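PDB 5BVR: alpha-actinin-like protein 1, which binds actin and takes part in forming and organising the actin ring, in cytokinesis and in septation. Local coordinates for residues A[45-50]-A[58-63]; A[84-89]-A[108-113]. All blocks are in the same frame, centred on the assembly; numbering follows the deposited sequence.

How the contacts relate
Both contacts fall within the first calponin-homology domain of the actin-binding part of the protein, and each fastens a loop against a helix. They follow one another along the chain, contact 1 being complete before the chain reaches contact 2, and their centres lie about 17 Å apart. Leu111 joins them: its CD2 packs on Leu49 CD2 at 3.8 Å and its CD1 on Leu48 CD2 at the same distance, with Leu45 also touching it. Helix 43-53 thus turns Ile46, Gln47 and Glu50 to the loop of contact 1 and its leucines to helix 101-117. Contact 2 overlaps the actin-binding region, 88-112; its Thr110 side chain is about 12 Å from a bound zinc ion.

Contact 1. Residues A[45-50]-A[58-63]; sequences LIQLLE and GRYNRN
Ile46 and Tyr60 form a surface contact between helix 43-53 and the loop that runs on to helix 67-83, with an apolar middle and water bridges at its edge. The Ile46 side chain lies against the tyrosine through both branches. Its CG2 sits over one ring face in a CH-pi contact, 4.2 Å from the centroid and 27° off the normal, while CD1 reaches the root of the ring, 3.8 Å from Tyr60 CG. With chi1 at 56°, Tyr60 CG stands between its own backbone N and carbonyl carbon, which lays the ring against the helix. The pairing lies on the surface of the first calponin-homology domain, where the loop also bonds to helix 67-83 through Asn61 and Tyr60 touches Asn73. At the hydroxyl end, the Gln47 amide stands nearly upright to the ring, its plane turned by 78°. Two waters extend the grip through Glu50: one donates to OE2 and to Gly58 O, both at 2.6 Å, and the other donates to OE1 and bonds Tyr60 OH. OE2 also takes the N-H of Leu57. Were Tyr60 an alanine, Ile46 would probably lose its aromatic cover and the water on Glu50 OE1 its hydroxyl partner.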
ATOM      1  N   LEU A  45     -12.324 -10.541   0.084  1.00 18.52           N
ATOM      2  CA  LEU A  45     -12.045  -9.888   1.355  1.00 18.03           C
ATOM      3  C   LEU A  45     -11.653 -10.920   2.415  1.00 16.59           C
ATOM      4  O   LEU A  45     -10.666 -10.767   3.120  1.00 17.96           O
ATOM      5  CB  LEU A  45     -13.250  -9.074   1.803  1.00 20.81           C
ATOM      6  CG  LEU A  45     -13.123  -8.225   3.053  1.00 19.52           C
ATOM      7  CD1 LEU A  45     -11.930  -7.279   2.925  1.00 22.33           C
ATOM      8  CD2 LEU A  45     -14.431  -7.454   3.263  1.00 23.26           C
ATOM      9  N   ILE A  46     -12.401 -12.007   2.521  1.00 16.89           N
ATOM     10  CA  ILE A  46     -12.027 -13.048   3.467  1.00 18.66           C
ATOM     11  C   ILE A  46     -10.641 -13.589   3.170  1.00 19.08           C
ATOM     12  O   ILE A  46      -9.814 -13.727   4.080  1.00 20.72           O
ATOM     13  CB  ILE A  46     -13.050 -14.176   3.445  1.00 18.13           C
ATOM     14  CG1 ILE A  46     -14.342 -13.698   4.110  1.00 18.06           C
ATOM     15  CG2 ILE A  46     -12.513 -15.454   4.150  1.00 21.01           C
ATOM     16  CD1 ILE A  46     -15.536 -14.627   3.861  1.00 18.56           C
ATOM     17  N   GLN A  47     -10.383 -13.898   1.906  1.00 20.48           N
ATOM     18  CA  GLN A  47      -9.084 -14.424   1.525  1.00 22.94           C
ATOM     19  C   GLN A  47      -7.963 -13.417   1.812  1.00 20.33           C
ATOM     20  O   GLN A  47      -6.906 -13.804   2.327  1.00 22.67           O
ATOM     21  CB  GLN A  47      -9.094 -14.863   0.063  1.00 22.72           C
ATOM     22  CG  GLN A  47     -10.018 -16.070  -0.158  1.00 21.98           C
ATOM     23  CD  GLN A  47     -10.153 -16.496  -1.612  1.00 31.32           C
ATOM     24  OE1 GLN A  47     -10.197 -15.674  -2.522  1.00 33.97           O
ATOM     25  NE2 GLN A  47     -10.218 -17.798  -1.828  1.00 44.94           N
ATOM     26  N   LEU A  48      -8.171 -12.144   1.494  1.00 18.22           N
ATOM     27  CA  LEU A  48      -7.201 -11.106   1.859  1.00 16.87           C
ATOM     28  C   LEU A  48      -6.871 -11.161   3.354  1.00 20.52           C
ATOM     29  O   LEU A  48      -5.698 -11.154   3.753  1.00 21.23           O
ATOM     30  CB  LEU A  48      -7.711  -9.704   1.504  1.00 18.86           C
ATOM     31  CG  LEU A  48      -6.773  -8.561   1.915  1.00 18.77           C
ATOM     32  CD1 LEU A  48      -5.511  -8.553   1.074  1.00 21.10           C
ATOM     33  CD2 LEU A  48      -7.498  -7.233   1.808  1.00 20.17           C
ATOM     34  N   LEU A  49      -7.903 -11.228   4.187  1.00 18.56           N
ATOM     35  CA  LEU A  49      -7.725 -11.203   5.630  1.00 19.95           C
ATOM     36  C   LEU A  49      -6.925 -12.410   6.120  1.00 21.98           C
ATOM     37  O   LEU A  49      -6.080 -12.279   7.002  1.00 24.25           O
ATOM     38  CB  LEU A  49      -9.074 -11.116   6.336  1.00 19.73           C
ATOM     39  CG  LEU A  49      -9.789  -9.782   6.143  1.00 18.33           C
ATOM     40  CD1 LEU A  49     -11.258  -9.893   6.577  1.00 19.27           C
ATOM     41  CD2 LEU A  49      -9.097  -8.645   6.906  1.00 19.61           C
ATOM     42  N   GLU A  50      -7.164 -13.573   5.532  1.00 18.50           N
ATOM     43  CA  GLU A  50      -6.399 -14.761   5.900  1.00 23.61           C
ATOM     44  C   GLU A  50      -4.918 -14.539   5.604  1.00 25.49           C
ATOM     45  O   GLU A  50      -4.054 -14.917   6.397  1.00 26.06           O
ATOM     46  CB  GLU A  50      -6.919 -15.986   5.150  1.00 21.96           C
ATOM     47  CG  GLU A  50      -8.264 -16.471   5.677  1.00 27.41           C
ATOM     48  CD  GLU A  50      -8.759 -17.740   5.014  1.00 34.52           C
ATOM     49  OE1 GLU A  50      -8.486 -17.935   3.804  1.00 30.12           O
ATOM     50  OE2 GLU A  50      -9.434 -18.538   5.708  1.00 32.53           O
ATOM     51  N   GLY A  58     -11.719 -20.035   8.484  1.00 29.56           N
ATOM     52  CA  GLY A  58     -12.669 -21.134   8.497  1.00 32.64           C
ATOM     53  C   GLY A  58     -13.647 -21.128   7.333  1.00 35.71           C
ATOM     54  O   GLY A  58     -13.376 -20.567   6.275  1.00 35.23           O
ATOM     55  N   ARG A  59     -14.798 -21.760   7.520  1.00 28.83           N
ATOM     56  CA  ARG A  59     -15.694 -21.972   6.397  1.00 34.07           C
ATOM     57  C   ARG A  59     -16.514 -20.726   6.063  1.00 27.39           C
ATOM     58  O   ARG A  59     -16.827 -19.908   6.920  1.00 28.02           O
ATOM     59  CB  ARG A  59     -16.579 -23.204   6.615  1.00 42.61           C
ATOM     60  CG  ARG A  59     -16.133 -24.376   5.737  1.00 56.84           C
ATOM     61  CD  ARG A  59     -16.903 -25.654   6.001  1.00 68.56           C
ATOM     62  NE  ARG A  59     -18.278 -25.385   6.414  1.00 76.78           N
ATOM     63  CZ  ARG A  59     -18.736 -25.485   7.662  1.00 80.28           C
ATOM     64  NH1 ARG A  59     -17.941 -25.868   8.655  1.00 81.58           N
ATOM     65  NH2 ARG A  59     -20.008 -25.208   7.916  1.00 80.58           N
ATOM     66  N   TYR A  60     -16.809 -20.572   4.785  1.00 25.89           N
ATOM     67  CA  TYR A  60     -17.661 -19.482   4.324  1.00 21.79           C
ATOM     68  C   TYR A  60     -18.322 -19.952   3.052  1.00 23.77           C
ATOM     69  O   TYR A  60     -18.064 -21.068   2.594  1.00 28.48           O
ATOM     70  CB  TYR A  60     -16.853 -18.206   4.102  1.00 21.07           C
ATOM     71  CG  TYR A  60     -15.706 -18.367   3.144  1.00 18.89           C
ATOM     72  CD1 TYR A  60     -14.454 -18.756   3.602  1.00 23.00           C
ATOM     73  CD2 TYR A  60     -15.857 -18.144   1.782  1.00 23.75           C
ATOM     74  CE1 TYR A  60     -13.390 -18.912   2.737  1.00 26.55           C
ATOM     75  CE2 TYR A  60     -14.793 -18.283   0.910  1.00 27.10           C
ATOM     76  CZ  TYR A  60     -13.554 -18.673   1.397  1.00 26.78           C
ATOM     77  OH  TYR A  60     -12.468 -18.828   0.563  1.00 32.38           O
ATOM     78  N   ASN A  61     -19.212 -19.139   2.497  1.00 24.39           N
ATOM     79  CA  ASN A  61     -19.978 -19.539   1.324  1.00 21.75           C
ATOM     80  C   ASN A  61     -19.137 -19.327   0.073  1.00 25.32           C
ATOM     81  O   ASN A  61     -18.848 -18.199  -0.292  1.00 23.15           O
ATOM     82  CB  ASN A  61     -21.272 -18.739   1.241  1.00 26.38           C
ATOM     83  CG  ASN A  61     -22.086 -18.801   2.518  1.00 29.88           C
ATOM     84  OD1 ASN A  61     -22.407 -19.885   3.015  1.00 32.92           O
ATOM     85  ND2 ASN A  61     -22.424 -17.637   3.059  1.00 28.86           N
ATOM     86  N   ARG A  62     -18.740 -20.411  -0.583  1.00 27.28           N
ATOM     87  CA  ARG A  62     -17.860 -20.318  -1.748  1.00 26.53           C
ATOM     88  C   ARG A  62     -18.631 -20.160  -3.069  1.00 24.96           C
ATOM     89  O   ARG A  62     -18.021 -19.889  -4.108  1.00 32.47           O
ATOM     90  CB  ARG A  62     -16.920 -21.534  -1.789  1.00 32.99           C
ATOM     91  CG  ARG A  62     -16.025 -21.634  -0.559  1.00 40.24           C
ATOM     92  CD  ARG A  62     -15.041 -22.792  -0.640  1.00 49.47           C
ATOM     93  NE  ARG A  62     -14.139 -22.666  -1.779  1.00 53.52           N
ATOM     94  CZ  ARG A  62     -13.317 -23.625  -2.193  1.00 56.75           C
ATOM     95  NH1 ARG A  62     -13.279 -24.796  -1.564  1.00 56.11           N
ATOM     96  NH2 ARG A  62     -12.538 -23.415  -3.245  1.00 55.58           N
ATOM     97  N   ASN A  63     -19.953 -20.322  -3.022  1.00 31.36           N
ATOM     98  CA  ASN A  63     -20.821 -20.077  -4.169  1.00 33.87           C
ATOM     99  C   ASN A  63     -22.002 -19.208  -3.740  1.00 34.44           C
ATOM    100  O   ASN A  63     -23.151 -19.638  -3.776  1.00 34.11           O
ATOM    101  CB  ASN A  63     -21.316 -21.425  -4.732  1.00 42.51           C
ATOM    102  CG  ASN A  63     -20.770 -21.740  -6.117  1.00 53.48           C
ATOM    103  OD1 ASN A  63     -19.847 -21.096  -6.609  1.00 58.46           O
ATOM    104  ND2 ASN A  63     -21.349 -22.759  -6.750  1.00 60.76           N
TER
HETATM  105  O   HOH W   1     -11.139 -20.410   4.993  1.00 35.30           O
HETATM  106  O   HOH W   2      -9.932 -19.457   1.895  1.00 39.37           O

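Contact 2. Residues A[84-89]-A[108-113]; sequences KGMPLT and IWTLIL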
ATOM      1  N   LYS A  84     -10.054  -7.801  15.826  1.00 28.60           N
ATOM      2  CA  LYS A  84      -8.653  -7.394  15.908  1.00 28.68           C
ATOM      3  C   LYS A  84      -8.502  -5.943  16.364  1.00 29.33           C
ATOM      4  O   LYS A  84      -7.407  -5.395  16.321  1.00 36.85           O
ATOM      5  CB  LYS A  84      -7.956  -7.590  14.552  1.00 25.34           C
ATOM      6  CG  LYS A  84      -8.038  -9.022  13.994  1.00 30.68           C
ATOM      7  CD  LYS A  84      -7.082  -9.991  14.679  1.00 41.57           C
ATOM      8  CE  LYS A  84      -5.647  -9.777  14.218  1.00 42.98           C
ATOM      9  NZ  LYS A  84      -4.684 -10.636  14.973  1.00 50.17           N
ATOM     10  N   GLY A  85      -9.594  -5.326  16.801  1.00 24.80           N
ATOM     11  CA  GLY A  85      -9.553  -3.972  17.327  1.00 26.67           C
ATOM     12  C   GLY A  85      -9.493  -2.857  16.306  1.00 31.39           C
ATOM     13  O   GLY A  85      -9.138  -1.725  16.643  1.00 33.70           O
ATOM     14  N   MET A  86      -9.855  -3.151  15.062  1.00 24.39           N
ATOM     15  CA  MET A  86      -9.881  -2.120  14.039  1.00 28.14           C
ATOM     16  C   MET A  86     -11.239  -1.495  13.975  1.00 31.76           C
ATOM     17  O   MET A  86     -12.250  -2.206  14.041  1.00 29.81           O
ATOM     18  CB  MET A  86      -9.559  -2.694  12.664  1.00 27.24           C
ATOM     19  CG  MET A  86      -8.089  -2.811  12.380  1.00 23.11           C
ATOM     20  SD  MET A  86      -7.731  -3.878  11.003  1.00 26.88           S
ATOM     21  CE  MET A  86      -8.052  -5.503  11.673  1.00 29.04           C
ATOM     22  N   PRO A  87     -11.278  -0.167  13.770  1.00 40.38           N
ATOM     23  CA  PRO A  87     -12.545   0.561  13.655  1.00 43.67           C
ATOM     24  C   PRO A  87     -13.285   0.197  12.380  1.00 43.50           C
ATOM     25  O   PRO A  87     -12.672   0.192  11.310  1.00 50.22           O
ATOM     26  CB  PRO A  87     -12.092   2.017  13.566  1.00 38.02           C
ATOM     27  CG  PRO A  87     -10.744   1.944  12.928  1.00 35.83           C
ATOM     28  CD  PRO A  87     -10.119   0.700  13.465  1.00 39.96           C
ATOM     29  N   LEU A  88     -14.567  -0.123  12.495  1.00 33.13           N
ATOM     30  CA  LEU A  88     -15.438  -0.189  11.329  1.00 36.81           C
ATOM     31  C   LEU A  88     -16.495   0.883  11.473  1.00 53.53           C
ATOM     32  O   LEU A  88     -17.697   0.614  11.518  1.00 55.68           O
ATOM     33  CB  LEU A  88     -16.048  -1.576  11.171  1.00 33.75           C
ATOM     34  CG  LEU A  88     -14.984  -2.627  10.832  1.00 39.26           C
ATOM     35  CD1 LEU A  88     -15.622  -3.970  10.594  1.00 46.79           C
ATOM     36  CD2 LEU A  88     -14.141  -2.225   9.620  1.00 46.18           C
ATOM     37  N   THR A  89     -15.997   2.111  11.559  1.00 53.92           N
ATOM     38  CA  THR A  89     -16.824   3.292  11.678  1.00 55.47           C
ATOM     39  C   THR A  89     -17.720   3.441  10.458  1.00 47.37           C
ATOM     40  O   THR A  89     -17.246   3.665   9.344  1.00 40.15           O
ATOM     41  CB  THR A  89     -15.957   4.568  11.856  1.00 58.64           C
ATOM     42  OG1 THR A  89     -16.783   5.733  11.750  1.00 63.25           O
ATOM     43  CG2 THR A  89     -14.838   4.649  10.806  1.00 57.02           C
ATOM     44  N   ILE A 108     -10.219  -0.635   3.120  1.00 14.93           N
ATOM     45  CA  ILE A 108      -8.936  -1.125   2.661  1.00 15.71           C
ATOM     46  C   ILE A 108      -7.810  -0.320   3.319  1.00 15.53           C
ATOM     47  O   ILE A 108      -6.806  -0.894   3.737  1.00 16.15           O
ATOM     48  CB  ILE A 108      -8.833  -1.118   1.135  1.00 15.99           C
ATOM     49  CG1 ILE A 108      -9.867  -2.094   0.570  1.00 16.84           C
ATOM     50  CG2 ILE A 108      -7.418  -1.495   0.694  1.00 17.45           C
ATOM     51  CD1 ILE A 108     -10.035  -1.999  -0.884  1.00 22.58           C
ATOM     52  N   TRP A 109      -7.972   0.991   3.451  1.00 15.93           N
ATOM     53  CA  TRP A 109      -6.949   1.767   4.148  1.00 15.53           C
ATOM     54  C   TRP A 109      -6.766   1.277   5.591  1.00 14.14           C
ATOM     55  O   TRP A 109      -5.650   1.119   6.064  1.00 16.69           O
ATOM     56  CB  TRP A 109      -7.254   3.264   4.136  1.00 15.66           C
ATOM     57  CG  TRP A 109      -6.274   4.033   4.976  1.00 15.95           C
ATOM     58  CD1 TRP A 109      -6.552   4.738   6.112  1.00 20.72           C
ATOM     59  CD2 TRP A 109      -4.851   4.109   4.791  1.00 15.42           C
ATOM     60  NE1 TRP A 109      -5.398   5.272   6.630  1.00 22.28           N
ATOM     61  CE2 TRP A 109      -4.340   4.903   5.838  1.00 18.24           C
ATOM     62  CE3 TRP A 109      -3.969   3.595   3.834  1.00 17.31           C
ATOM     63  CZ2 TRP A 109      -2.983   5.190   5.961  1.00 19.54           C
ATOM     64  CZ3 TRP A 109      -2.624   3.885   3.949  1.00 16.33           C
ATOM     65  CH2 TRP A 109      -2.142   4.678   5.006  1.00 18.13           C
ATOM     66  N   THR A 110      -7.864   0.971   6.271  1.00 16.46           N
ATOM     67  CA  THR A 110      -7.780   0.466   7.625  1.00 16.63           C
ATOM     68  C   THR A 110      -6.910  -0.803   7.675  1.00 15.79           C
ATOM     69  O   THR A 110      -6.100  -0.970   8.591  1.00 16.65           O
ATOM     70  CB  THR A 110      -9.199   0.204   8.170  1.00 18.42           C
ATOM     71  OG1 THR A 110      -9.853   1.469   8.329  1.00 23.72           O
ATOM     72  CG2 THR A 110      -9.154  -0.462   9.536  1.00 20.04           C
ATOM     73  N   LEU A 111      -7.067  -1.658   6.665  1.00 16.59           N
ATOM     74  CA  LEU A 111      -6.303  -2.902   6.573  1.00 15.71           C
ATOM     75  C   LEU A 111      -4.836  -2.635   6.229  1.00 14.78           C
ATOM     76  O   LEU A 111      -3.957  -3.244   6.797  1.00 15.37           O
ATOM     77  CB  LEU A 111      -6.934  -3.856   5.558  1.00 16.08           C
ATOM     78  CG  LEU A 111      -8.397  -4.250   5.837  1.00 17.34           C
ATOM     79  CD1 LEU A 111      -8.870  -5.209   4.771  1.00 19.79           C
ATOM     80  CD2 LEU A 111      -8.538  -4.874   7.204  1.00 19.39           C
ATOM     81  N   ILE A 112      -4.580  -1.689   5.323  1.00 15.61           N
ATOM     82  CA  ILE A 112      -3.200  -1.328   4.997  1.00 16.63           C
ATOM     83  C   ILE A 112      -2.541  -0.781   6.250  1.00 14.44           C
ATOM     84  O   ILE A 112      -1.409  -1.134   6.602  1.00 15.71           O
ATOM     85  CB  ILE A 112      -3.173  -0.315   3.821  1.00 15.78           C
ATOM     86  CG1 ILE A 112      -3.590  -1.015   2.541  1.00 16.95           C
ATOM     87  CG2 ILE A 112      -1.754   0.253   3.635  1.00 14.52           C
ATOM     88  CD1 ILE A 112      -3.893  -0.056   1.380  1.00 18.32           C
ATOM     89  N   LEU A 113      -3.243   0.080   6.956  1.00 17.61           N
ATOM     90  CA  LEU A 113      -2.649   0.710   8.130  1.00 19.84           C
ATOM     91  C   LEU A 113      -2.308  -0.336   9.176  1.00 17.30           C
ATOM     92  O   LEU A 113      -1.219  -0.331   9.743  1.00 21.70           O
ATOM     93  CB  LEU A 113      -3.609   1.751   8.704  1.00 19.62           C
ATOM     94  CG  LEU A 113      -3.073   2.517   9.917  1.00 27.56           C
ATOM     95  CD1 LEU A 113      -1.739   3.205   9.604  1.00 28.87           C
ATOM     96  CD2 LEU A 113      -4.117   3.535  10.366  1.00 30.51           C
TER
HETATM   97  O   HOH W   3     -12.410   1.218   8.835  1.00 34.83           O
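In the first calponin-homology domain, the loop between helices 67-83 and 93-97 lies against helix 101-117; here Met86 meets Thr110 and Leu111, and Pro87 meets Thr110. The actin-binding region, 88-112, includes Thr110 and Leu111 and begins just after Pro87. With OG1 of Thr110 beside the backbone N (chi1 -68°), the methyl CG2 lies anti to that N and touches the methionine from CB to SD: Met86 CG is 3.8 Å from Thr110 CG2. The two side chains run past one another in opposite directions. Met86 SD also meets Leu111 CD2 at 4.0 Å, those side chains crossing at about a right angle. Both residues are buried; Ile81 of helix 67-83 touches each of them, and Phe115 packs on the methionine as well. The exposed Pro87 borders the same methyl, its O 4.0 Å and its CD 4.2 Å from Thr110 CG2. The threonine hydroxyl serves the other half of the contact. A water donates to Pro87 O at 2.7 Å and is 2.6 Å from Thr110 OG1, which is also hydrogen-bonded to Gly106 O one turn back in its own helix. No direct hydrogen bond joins 84-89 to 108-113, so the fit between them rests on the shape of apolar groups, and the polar link across it depends on a single shared water.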